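Side-chain contacts in Bse634I restriction endonuclease (Geobacillus stearothermophilus, PDB 1KNV), which probably cleaves double-stranded DNA at a specific sequence, acting as a type II restriction endonuclease of the PD-(D/E)XK superfamily: residues B[121-126]-B[224-229]; B[215-220]-B[266-271]; B[85-90]-B[99-104]. One frame throughout, in Å; residues are numbered along the deposited sequence.

Interaction 1 of 3, residues B[121-126]-B[224-229]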
loop_
_atom_site.group_PDB
_atom_site.type_symbol
_atom_site.label_atom_id
_atom_site.label_comp_id
_atom_site.label_asym_id
_atom_site.label_seq_id
_atom_site.Cartn_x
_atom_site.Cartn_y
_atom_site.Cartn_z
ATOM N N ARG B 121 -17.681 11.198 7.815
ATOM C CA ARG B 121 -17.736 12.346 6.902
ATOM C C ARG B 121 -16.521 13.279 7.038
ATOM O O ARG B 121 -16.030 13.827 6.054
ATOM C CB ARG B 121 -19.044 13.121 7.111
ATOM C CG ARG B 121 -20.286 12.290 6.797
ATOM C CD ARG B 121 -21.454 13.167 6.400
ATOM N NE ARG B 121 -21.200 13.874 5.146
ATOM C CZ ARG B 121 -21.853 14.967 4.756
ATOM N NH1 ARG B 121 -22.805 15.488 5.526
ATOM N NH2 ARG B 121 -21.548 15.549 3.599
ATOM N N GLU B 122 -16.030 13.455 8.260
ATOM C CA GLU B 122 -14.856 14.290 8.488
ATOM C C GLU B 122 -13.632 13.675 7.783
ATOM O O GLU B 122 -12.807 14.392 7.214
ATOM C CB GLU B 122 -14.595 14.419 9.994
ATOM C CG GLU B 122 -15.052 15.734 10.605
ATOM C CD GLU B 122 -15.277 15.644 12.114
ATOM O OE1 GLU B 122 -14.508 14.934 12.811
ATOM O OE2 GLU B 122 -16.226 16.303 12.606
ATOM N N LYS B 123 -13.514 12.349 7.816
ATOM C CA LYS B 123 -12.383 11.698 7.163
ATOM C C LYS B 123 -12.445 11.909 5.654
ATOM O O LYS B 123 -11.426 12.118 5.004
ATOM C CB LYS B 123 -12.354 10.200 7.479
ATOM C CG LYS B 123 -12.190 9.867 8.963
ATOM C CD LYS B 123 -11.754 8.430 9.146
ATOM C CE LYS B 123 -11.849 8.007 10.590
ATOM N NZ LYS B 123 -11.145 8.970 11.454
ATOM N N LEU B 124 -13.646 11.861 5.097
ATOM C CA LEU B 124 -13.810 12.055 3.673
ATOM C C LEU B 124 -13.589 13.524 3.326
ATOM O O LEU B 124 -13.053 13.842 2.266
ATOM C CB LEU B 124 -15.206 11.607 3.234
ATOM C CG LEU B 124 -15.523 10.121 3.433
ATOM C CD1 LEU B 124 -16.934 9.823 2.962
ATOM C CD2 LEU B 124 -14.517 9.272 2.667
ATOM N N HIS B 125 -14.010 14.421 4.214
ATOM C CA HIS B 125 -13.830 15.850 3.973
ATOM C C HIS B 125 -12.360 16.188 4.044
ATOM O O HIS B 125 -11.869 17.039 3.311
ATOM C CB HIS B 125 -14.607 16.670 4.996
ATOM C CG HIS B 125 -16.083 16.661 4.757
ATOM N ND1 HIS B 125 -17.007 16.641 5.780
ATOM C CD2 HIS B 125 -16.793 16.660 3.605
ATOM C CE1 HIS B 125 -18.227 16.623 5.266
ATOM N NE2 HIS B 125 -18.124 16.634 3.948
ATOM N N GLN B 126 -11.650 15.509 4.926
ATOM C CA GLN B 126 -10.230 15.741 5.048
ATOM C C GLN B 126 -9.550 15.246 3.750
ATOM O O GLN B 126 -8.616 15.884 3.243
ATOM C CB GLN B 126 -9.726 15.007 6.284
ATOM C CG GLN B 126 -8.273 15.175 6.582
ATOM C CD GLN B 126 -7.424 14.279 5.719
ATOM O OE1 GLN B 126 -7.856 13.192 5.330
ATOM N NE2 GLN B 126 -6.199 14.716 5.428
ATOM N N LYS B 224 -11.358 1.837 4.677
ATOM C CA LYS B 224 -10.802 0.661 5.363
ATOM C C LYS B 224 -9.402 0.946 5.889
ATOM O O LYS B 224 -9.044 0.451 6.948
ATOM C CB LYS B 224 -10.734 -0.552 4.439
ATOM C CG LYS B 224 -12.085 -1.084 4.035
ATOM C CD LYS B 224 -11.948 -2.233 3.048
ATOM C CE LYS B 224 -11.233 -3.411 3.670
ATOM N NZ LYS B 224 -11.071 -4.518 2.686
ATOM N N MET B 225 -8.609 1.725 5.149
ATOM C CA MET B 225 -7.249 2.065 5.577
ATOM C C MET B 225 -7.266 3.101 6.704
ATOM O O MET B 225 -6.451 3.038 7.628
ATOM C CB MET B 225 -6.401 2.561 4.393
ATOM C CG MET B 225 -5.902 1.425 3.489
ATOM S SD MET B 225 -4.499 1.838 2.408
ATOM C CE MET B 225 -4.437 0.394 1.334
ATOM N N ARG B 226 -8.182 4.064 6.622
ATOM C CA ARG B 226 -8.327 5.060 7.673
ATOM C C ARG B 226 -8.716 4.446 9.016
ATOM O O ARG B 226 -8.133 4.782 10.050
ATOM C CB ARG B 226 -9.363 6.104 7.271
ATOM C CG ARG B 226 -8.993 6.889 6.015
ATOM C CD ARG B 226 -7.742 7.754 6.199
ATOM N NE ARG B 226 -7.959 8.919 7.060
ATOM C CZ ARG B 226 -8.571 10.045 6.693
ATOM N NH1 ARG B 226 -9.051 10.198 5.466
ATOM N NH2 ARG B 226 -8.694 11.037 7.558
ATOM N N TYR B 227 -9.699 3.549 8.994
ATOM C CA TYR B 227 -10.193 2.897 10.203
ATOM C C TYR B 227 -9.459 1.608 10.538
ATOM O O TYR B 227 -9.704 1.003 11.578
ATOM C CB TYR B 227 -11.677 2.560 10.059
ATOM C CG TYR B 227 -12.637 3.721 10.211
ATOM C CD1 TYR B 227 -13.207 4.331 9.098
ATOM C CD2 TYR B 227 -12.999 4.187 11.478
ATOM C CE1 TYR B 227 -14.111 5.372 9.243
ATOM C CE2 TYR B 227 -13.904 5.228 11.628
ATOM C CZ TYR B 227 -14.456 5.813 10.511
ATOM O OH TYR B 227 -15.362 6.834 10.664
ATOM N N TRP B 228 -8.577 1.182 9.646
ATOM C CA TRP B 228 -7.823 -0.042 9.840
ATOM C C TRP B 228 -8.742 -1.220 10.151
ATOM O O TRP B 228 -8.608 -1.885 11.172
ATOM C CB TRP B 228 -6.799 0.138 10.952
ATOM C CG TRP B 228 -5.732 -0.876 10.874
ATOM C CD1 TRP B 228 -5.609 -2.005 11.631
ATOM C CD2 TRP B 228 -4.664 -0.907 9.927
ATOM N NE1 TRP B 228 -4.526 -2.743 11.211
ATOM C CE2 TRP B 228 -3.929 -2.090 10.164
ATOM C CE3 TRP B 228 -4.258 -0.049 8.897
ATOM C CZ2 TRP B 228 -2.807 -2.437 9.409
ATOM C CZ3 TRP B 228 -3.141 -0.393 8.144
ATOM C CH2 TRP B 228 -2.429 -1.578 8.406
ATOM N N ASN B 229 -9.684 -1.470 9.250
ATOM C CA ASN B 229 -10.631 -2.568 9.392
ATOM C C ASN B 229 -10.534 -3.354 8.096
ATOM O O ASN B 229 -11.187 -3.020 7.113
ATOM C CB ASN B 229 -12.049 -2.029 9.550
ATOM C CG ASN B 229 -13.036 -3.103 9.943
ATOM O OD1 ASN B 229 -12.719 -4.290 9.931
ATOM N ND2 ASN B 229 -14.243 -2.692 10.297
HETATM O O HOH W 1 -8.418 7.478 11.065
#

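Interaction 2 of 3, residues B[215-220]-B[266-271]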
loop_
_atom_site.group_PDB
_atom_site.type_symbol
_atom_site.label_atom_id
_atom_site.label_comp_id
_atom_site.label_asym_id
_atom_site.label_seq_id
_atom_site.Cartn_x
_atom_site.Cartn_y
_atom_site.Cartn_z
ATOM N N ILE B 215 -15.552 4.048 -8.390
ATOM C CA ILE B 215 -15.618 5.241 -7.539
ATOM C C ILE B 215 -16.026 4.913 -6.104
ATOM O O ILE B 215 -15.361 5.333 -5.145
ATOM C CB ILE B 215 -16.613 6.290 -8.111
ATOM C CG1 ILE B 215 -16.004 6.965 -9.333
ATOM C CG2 ILE B 215 -16.926 7.355 -7.065
ATOM C CD1 ILE B 215 -14.803 7.836 -8.985
ATOM N N LEU B 216 -17.112 4.160 -5.958
ATOM C CA LEU B 216 -17.599 3.803 -4.638
ATOM C C LEU B 216 -16.716 2.787 -3.909
ATOM O O LEU B 216 -16.426 2.949 -2.723
ATOM C CB LEU B 216 -19.036 3.288 -4.742
ATOM C CG LEU B 216 -20.040 4.336 -5.233
ATOM C CD1 LEU B 216 -21.389 3.686 -5.445
ATOM C CD2 LEU B 216 -20.136 5.477 -4.217
ATOM N N LYS B 217 -16.292 1.737 -4.602
ATOM C CA LYS B 217 -15.445 0.739 -3.964
ATOM C C LYS B 217 -14.094 1.309 -3.522
ATOM O O LYS B 217 -13.584 0.951 -2.461
ATOM C CB LYS B 217 -15.217 -0.457 -4.888
ATOM C CG LYS B 217 -16.391 -1.404 -4.966
ATOM C CD LYS B 217 -15.968 -2.685 -5.666
ATOM C CE LYS B 217 -17.020 -3.741 -5.512
ATOM N NZ LYS B 217 -16.493 -5.067 -5.909
ATOM N N SER B 218 -13.501 2.178 -4.328
ATOM C CA SER B 218 -12.223 2.745 -3.939
ATOM C C SER B 218 -12.420 3.664 -2.729
ATOM O O SER B 218 -11.561 3.737 -1.842
ATOM C CB SER B 218 -11.596 3.505 -5.108
ATOM O OG SER B 218 -12.400 4.594 -5.524
ATOM N N LEU B 219 -13.565 4.345 -2.683
ATOM C CA LEU B 219 -13.870 5.239 -1.572
ATOM C C LEU B 219 -13.917 4.418 -0.286
ATOM O O LEU B 219 -13.379 4.826 0.751
ATOM C CB LEU B 219 -15.223 5.922 -1.785
ATOM C CG LEU B 219 -15.652 6.975 -0.754
ATOM C CD1 LEU B 219 -14.810 8.231 -0.930
ATOM C CD2 LEU B 219 -17.128 7.319 -0.934
ATOM N N PHE B 220 -14.560 3.256 -0.368
ATOM C CA PHE B 220 -14.696 2.357 0.773
ATOM C C PHE B 220 -13.333 1.784 1.156
ATOM O O PHE B 220 -13.026 1.623 2.333
ATOM C CB PHE B 220 -15.659 1.214 0.427
ATOM C CG PHE B 220 -16.158 0.444 1.626
ATOM C CD1 PHE B 220 -17.192 0.943 2.415
ATOM C CD2 PHE B 220 -15.607 -0.797 1.955
ATOM C CE1 PHE B 220 -17.672 0.215 3.510
ATOM C CE2 PHE B 220 -16.080 -1.525 3.046
ATOM C CZ PHE B 220 -17.114 -1.022 3.823
ATOM N N THR B 266 -7.252 -8.300 -2.385
ATOM C CA THR B 266 -7.962 -9.364 -3.088
ATOM C C THR B 266 -8.481 -8.862 -4.430
ATOM O O THR B 266 -9.035 -7.768 -4.530
ATOM C CB THR B 266 -9.160 -9.910 -2.256
ATOM O OG1 THR B 266 -10.169 -8.900 -2.142
ATOM C CG2 THR B 266 -8.709 -10.304 -0.861
ATOM N N PRO B 267 -8.316 -9.663 -5.485
ATOM C CA PRO B 267 -8.810 -9.190 -6.779
ATOM C C PRO B 267 -10.319 -9.048 -6.746
ATOM O O PRO B 267 -11.008 -9.902 -6.197
ATOM C CB PRO B 267 -8.361 -10.289 -7.738
ATOM C CG PRO B 267 -8.483 -11.530 -6.884
ATOM C CD PRO B 267 -7.885 -11.073 -5.556
ATOM N N GLU B 268 -10.837 -7.964 -7.311
ATOM C CA GLU B 268 -12.280 -7.801 -7.350
ATOM C C GLU B 268 -12.744 -6.970 -8.529
ATOM O O GLU B 268 -12.026 -6.103 -9.040
ATOM C CB GLU B 268 -12.812 -7.210 -6.039
ATOM C CG GLU B 268 -12.417 -5.796 -5.749
ATOM C CD GLU B 268 -13.009 -5.297 -4.440
ATOM O OE1 GLU B 268 -14.249 -5.236 -4.323
ATOM O OE2 GLU B 268 -12.237 -4.965 -3.523
ATOM N N ARG B 269 -13.951 -7.272 -8.978
ATOM C CA ARG B 269 -14.547 -6.572 -10.093
ATOM C C ARG B 269 -15.034 -5.221 -9.606
ATOM O O ARG B 269 -15.290 -5.026 -8.419
ATOM C CB ARG B 269 -15.760 -7.344 -10.613
ATOM C CG ARG B 269 -15.523 -8.790 -10.921
ATOM C CD ARG B 269 -16.828 -9.421 -11.322
ATOM N NE ARG B 269 -16.655 -10.790 -11.789
ATOM C CZ ARG B 269 -17.650 -11.561 -12.233
ATOM N NH1 ARG B 269 -18.895 -11.090 -12.268
ATOM N NH2 ARG B 269 -17.407 -12.811 -12.629
ATOM N N ALA B 270 -15.175 -4.290 -10.536
ATOM C CA ALA B 270 -15.688 -2.981 -10.208
ATOM C C ALA B 270 -17.157 -3.213 -9.875
ATOM O O ALA B 270 -17.715 -2.549 -9.014
ATOM C CB ALA B 270 -15.557 -2.054 -11.411
ATOM N N VAL B 271 -17.775 -4.166 -10.572
ATOM C CA VAL B 271 -19.183 -4.503 -10.380
ATOM C C VAL B 271 -19.197 -5.967 -10.021
ATOM O O VAL B 271 -18.896 -6.812 -10.853
ATOM C CB VAL B 271 -19.992 -4.290 -11.680
ATOM C CG1 VAL B 271 -21.486 -4.422 -11.412
ATOM C CG2 VAL B 271 -19.703 -2.914 -12.246
#

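Interaction 3 of 3, residues B[85-90]-B[99-104]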
loop_
_atom_site.group_PDB
_atom_site.type_symbol
_atom_site.label_atom_id
_atom_site.label_comp_id
_atom_site.label_asym_id
_atom_site.label_seq_id
_atom_site.Cartn_x
_atom_site.Cartn_y
_atom_site.Cartn_z
ATOM N N ILE B 85 -40.825 0.099 -3.369
ATOM C CA ILE B 85 -41.900 -0.643 -2.704
ATOM C C ILE B 85 -41.546 -2.119 -2.538
ATOM O O ILE B 85 -41.728 -2.700 -1.466
ATOM C CB ILE B 85 -43.227 -0.535 -3.506
ATOM C CG1 ILE B 85 -43.696 0.918 -3.539
ATOM C CG2 ILE B 85 -44.304 -1.434 -2.888
ATOM C CD1 ILE B 85 -43.946 1.502 -2.181
ATOM N N GLN B 86 -41.044 -2.724 -3.606
ATOM C CA GLN B 86 -40.690 -4.125 -3.556
ATOM C C GLN B 86 -39.647 -4.321 -2.466
ATOM O O GLN B 86 -39.785 -5.203 -1.622
ATOM C CB GLN B 86 -40.157 -4.591 -4.917
ATOM C CG GLN B 86 -40.017 -6.111 -5.056
ATOM C CD GLN B 86 -41.354 -6.868 -5.047
ATOM O OE1 GLN B 86 -41.372 -8.092 -4.939
ATOM N NE2 GLN B 86 -42.465 -6.145 -5.164
ATOM N N SER B 87 -38.611 -3.486 -2.469
ATOM C CA SER B 87 -37.543 -3.585 -1.465
ATOM C C SER B 87 -38.077 -3.458 -0.053
ATOM O O SER B 87 -37.640 -4.176 0.849
ATOM C CB SER B 87 -36.484 -2.506 -1.694
ATOM O OG SER B 87 -35.847 -2.698 -2.939
ATOM N N TRP B 88 -39.014 -2.535 0.140
ATOM C CA TRP B 88 -39.609 -2.315 1.453
ATOM C C TRP B 88 -40.334 -3.581 1.916
ATOM O O TRP B 88 -40.188 -3.989 3.066
ATOM C CB TRP B 88 -40.568 -1.117 1.411
ATOM C CG TRP B 88 -41.369 -0.908 2.669
ATOM C CD1 TRP B 88 -42.326 -1.740 3.186
ATOM C CD2 TRP B 88 -41.300 0.214 3.550
ATOM N NE1 TRP B 88 -42.857 -1.205 4.333
ATOM C CE2 TRP B 88 -42.246 -0.009 4.580
ATOM C CE3 TRP B 88 -40.533 1.382 3.571
ATOM C CZ2 TRP B 88 -42.444 0.904 5.620
ATOM C CZ3 TRP B 88 -40.732 2.288 4.607
ATOM C CH2 TRP B 88 -41.680 2.043 5.617
ATOM N N ASN B 89 -41.103 -4.208 1.025
ATOM C CA ASN B 89 -41.821 -5.426 1.394
ATOM C C ASN B 89 -40.886 -6.637 1.511
ATOM O O ASN B 89 -41.184 -7.594 2.230
ATOM C CB ASN B 89 -42.936 -5.725 0.384
ATOM C CG ASN B 89 -44.098 -4.743 0.482
ATOM O OD1 ASN B 89 -44.400 -4.224 1.556
ATOM N ND2 ASN B 89 -44.770 -4.504 -0.641
ATOM N N TYR B 90 -39.755 -6.593 0.808
ATOM C CA TYR B 90 -38.774 -7.675 0.848
ATOM C C TYR B 90 -38.174 -7.863 2.236
ATOM O O TYR B 90 -38.111 -8.984 2.740
ATOM C CB TYR B 90 -37.636 -7.419 -0.149
ATOM C CG TYR B 90 -36.465 -8.385 -0.023
ATOM C CD1 TYR B 90 -36.413 -9.564 -0.762
ATOM C CD2 TYR B 90 -35.417 -8.119 0.849
ATOM C CE1 TYR B 90 -35.339 -10.452 -0.630
ATOM C CE2 TYR B 90 -34.348 -8.998 0.988
ATOM C CZ TYR B 90 -34.314 -10.159 0.248
ATOM O OH TYR B 90 -33.252 -11.017 0.415
ATOM N N TYR B 99 -31.691 -5.005 8.515
ATOM C CA TYR B 99 -31.416 -4.430 7.204
ATOM C C TYR B 99 -32.380 -3.348 6.731
ATOM O O TYR B 99 -33.556 -3.332 7.080
ATOM C CB TYR B 99 -31.400 -5.542 6.154
ATOM C CG TYR B 99 -30.214 -6.468 6.235
ATOM C CD1 TYR B 99 -29.094 -6.268 5.430
ATOM C CD2 TYR B 99 -30.209 -7.544 7.120
ATOM C CE1 TYR B 99 -28.000 -7.121 5.501
ATOM C CE2 TYR B 99 -29.121 -8.402 7.199
ATOM C CZ TYR B 99 -28.022 -8.185 6.386
ATOM O OH TYR B 99 -26.952 -9.038 6.446
ATOM N N LEU B 100 -31.843 -2.443 5.926
ATOM C CA LEU B 100 -32.604 -1.371 5.313
ATOM C C LEU B 100 -32.155 -1.376 3.865
ATOM O O LEU B 100 -30.958 -1.338 3.575
ATOM C CB LEU B 100 -32.290 0.001 5.937
ATOM C CG LEU B 100 -32.867 0.365 7.312
ATOM C CD1 LEU B 100 -32.580 1.839 7.633
ATOM C CD2 LEU B 100 -34.368 0.114 7.314
ATOM N N ILE B 101 -33.121 -1.469 2.962
ATOM C CA ILE B 101 -32.855 -1.449 1.530
ATOM C C ILE B 101 -33.521 -0.145 1.088
ATOM O O ILE B 101 -34.734 -0.077 0.925
ATOM C CB ILE B 101 -33.485 -2.675 0.859
ATOM C CG1 ILE B 101 -32.941 -3.934 1.531
ATOM C CG2 ILE B 101 -33.174 -2.684 -0.617
ATOM C CD1 ILE B 101 -33.713 -5.166 1.237
ATOM N N ILE B 102 -32.707 0.891 0.916
ATOM C CA ILE B 102 -33.195 2.221 0.575
ATOM C C ILE B 102 -33.058 2.687 -0.863
ATOM O O ILE B 102 -31.999 2.568 -1.476
ATOM C CB ILE B 102 -32.498 3.267 1.450
ATOM C CG1 ILE B 102 -32.667 2.893 2.920
ATOM C CG2 ILE B 102 -33.049 4.647 1.147
ATOM C CD1 ILE B 102 -31.818 3.726 3.851
ATOM N N LYS B 103 -34.138 3.258 -1.385
ATOM C CA LYS B 103 -34.148 3.774 -2.743
ATOM C C LYS B 103 -33.561 5.181 -2.695
ATOM O O LYS B 103 -34.139 6.074 -2.091
ATOM C CB LYS B 103 -35.577 3.819 -3.276
ATOM C CG LYS B 103 -35.665 3.529 -4.758
ATOM C CD LYS B 103 -34.923 4.568 -5.528
ATOM C CE LYS B 103 -34.571 4.105 -6.917
ATOM N NZ LYS B 103 -33.748 5.171 -7.540
ATOM N N MET B 104 -32.416 5.377 -3.337
ATOM C CA MET B 104 -31.760 6.673 -3.327
ATOM C C MET B 104 -32.029 7.540 -4.545
ATOM O O MET B 104 -32.120 7.041 -5.665
ATOM C CB MET B 104 -30.248 6.489 -3.187
ATOM C CG MET B 104 -29.807 5.803 -1.913
ATOM S SD MET B 104 -30.264 6.736 -0.454
ATOM C CE MET B 104 -29.358 8.218 -0.721
#

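Interaction 1 of 3, residues B[121-126]-B[224-229]
Lys123 and Arg226 bury about 99 and 89 Å² in this contact and run past each other in opposite directions, each reaching toward the other's helix. With Tyr227 they join helix 118-131 to the C-terminal end of helix 203-227. The Lys123 chain, extended through CE, lays that carbon over the Tyr227 ring, and a bend at its last torsion (chi4 -52°) sets where NZ goes. CE sits 3.7 Å from the centroid of the Tyr227 ring and close to its normal, so the contact is a CH-pi interaction over the face, displaced toward the hydroxyl end. Lys123 NZ lies above the same face, 5.0 Å from that centroid, in a longer cation-pi arrangement. The phenol itself is held by Thr120, to which Tyr227 OH is hydrogen-bonded, and Trp188 stacks on the Tyr227 ring.

Bends at chi2 and chi3 bring the Arg226 guanidinium across to the Lys123 carbonyl. Arg226 NH1 donates to Lys123 O at 3.1 Å, with a bent N-H...O angle of 146° and the donor well above the carbonyl plane. One guanidinium face is covered by Lys123 CB, 3.8 Å from Arg226 NH2. Gln126 OE1 approaches obliquely, 3.2 Å from Arg226 NH2, with its amide plane 84° from the guanidinium. A water closes the group, accepting from Lys123 NZ at 3.1 Å and donating to Arg226 O at 2.9 Å; that carbonyl also accepts from Arg226 NE of the second subunit.

Lys123 packs on Lys123 of the same neighbour, placing the cluster at a subunit interface. Two like charges, with Lys123 NZ 5.0 Å from Arg226 NH2, are probably tolerated because a ring face and a water serve the lysine, while Lys123 O takes Arg226 NH1 and the arginine NE is hydrogen-bonded beyond the two segments.

Interaction 2 of 3, residues B[215-220]-B[266-271]
Lys217 sets its CG anti to the carbonyl carbon (chi1 -77°) and runs fully extended from there, carrying its ammonium group straight off helix 203-227 to meet Glu268. Glu268 places CG between its own backbone N and carbonyl carbon (chi1 67°), and its next torsion is extended, which swings the carboxylate back toward the lysine. The contact thus ties a long helix of the PD-(D/E)XK fold to the loop that leads into strand 273-276, an outermost strand of the mixed sheet within this chain.

Lys217 NZ forms a salt bridge with Glu268 OE1 at 2.8 Å, and the oxygen uses its anti lone pair, the one facing away from OE2. The same nitrogen donates to Arg269 O, also at 2.8 Å, arriving nearly along the C=O axis with a C=O...N angle of 163°. A second salt bridge, to Asp272 OD2 just beyond the loop segment, gives the buried lysine three oxygen partners. Two carboxylates and a carbonyl around one ammonium would probably stabilise its charge.

Glu268 and Ala270 are also backbone-bonded to Ala256 and Thr254 respectively. Arg269 NE bonds to Gln137 O of the fourth subunit. Along the aliphatic shaft, Lys217 CD rests 3.4 Å from Glu268 OE1, and Lys217 CE lies 3.8 Å from Ala270 O.

Interaction 3 of 3, residues B[85-90]-B[99-104]
Ile101 projects from strand 99-103 onto Ser87 and Tyr90, one turn apart on helix 68-93, in a helix-on-sheet packing on the outermost strand, within this chain, of the mixed sheet of the PD-(D/E)XK fold. Its two branches are dealt out by a single torsion. With CG1 anti to the carbonyl carbon (chi1 -57°), CG2 falls anti to the backbone N, and each branch takes a different helix residue.

CG2 presses on Ser87: Ile101 CG2 lies 3.5 Å from Ser87 CB, tighter than usual for two carbons, and equally near Ser87 OG. That hydroxyl, placed beside its own backbone N, is hydrogen-bonded to Ile83 O one turn earlier, so it is satisfied within the helix while its carbon meets the strand. The other branch stays extended, and Ile101 CD1 reaches 3.4 Å from Tyr90 CD2, obliquely to the ring; the two side chains cross at about a right angle. Tyr90 has CG anti to its backbone N (chi1 171°), and its OH is bonded to Asp288 OD1 of helix 281-291, which probably limits how far the ring can swing.

An alanine in place of Ile101 would be likely to leave a gap between helix and strand, with Ser87 CB and OG losing their contact with CG2 and the Tyr90 ring atoms CD2 and CE2 theirs with CD1.

Ile101 also touches Leu147 of strand 147-151, which pairs with this strand through Leu100, Ile102 and Met104. On the helix side, the second ring atom within its reach is Tyr90 CE2, 3.9 Å from Ile101 CD1.

In the fold
Interactions 1 and 2 share helix 203-227 and lie on the same side of the chain's centre, 16 Å apart between centres. They touch through Leu124 CD2 and Leu219 CD1, 3.8 Å apart, a leucine-leucine touch that links their segments. Both also border other subunits of the tetramer. Interaction 3 is separate: its centre is 27 Å from that of interaction 1 and 23 Å from that of interaction 2, with no touch, and no other chain reaches it. It is the one near the calcium site seen in this protein: the Ser87 side chain is about 8 Å from that of Leu197 and about 10 Å from that of Asp146, with no ion bound here.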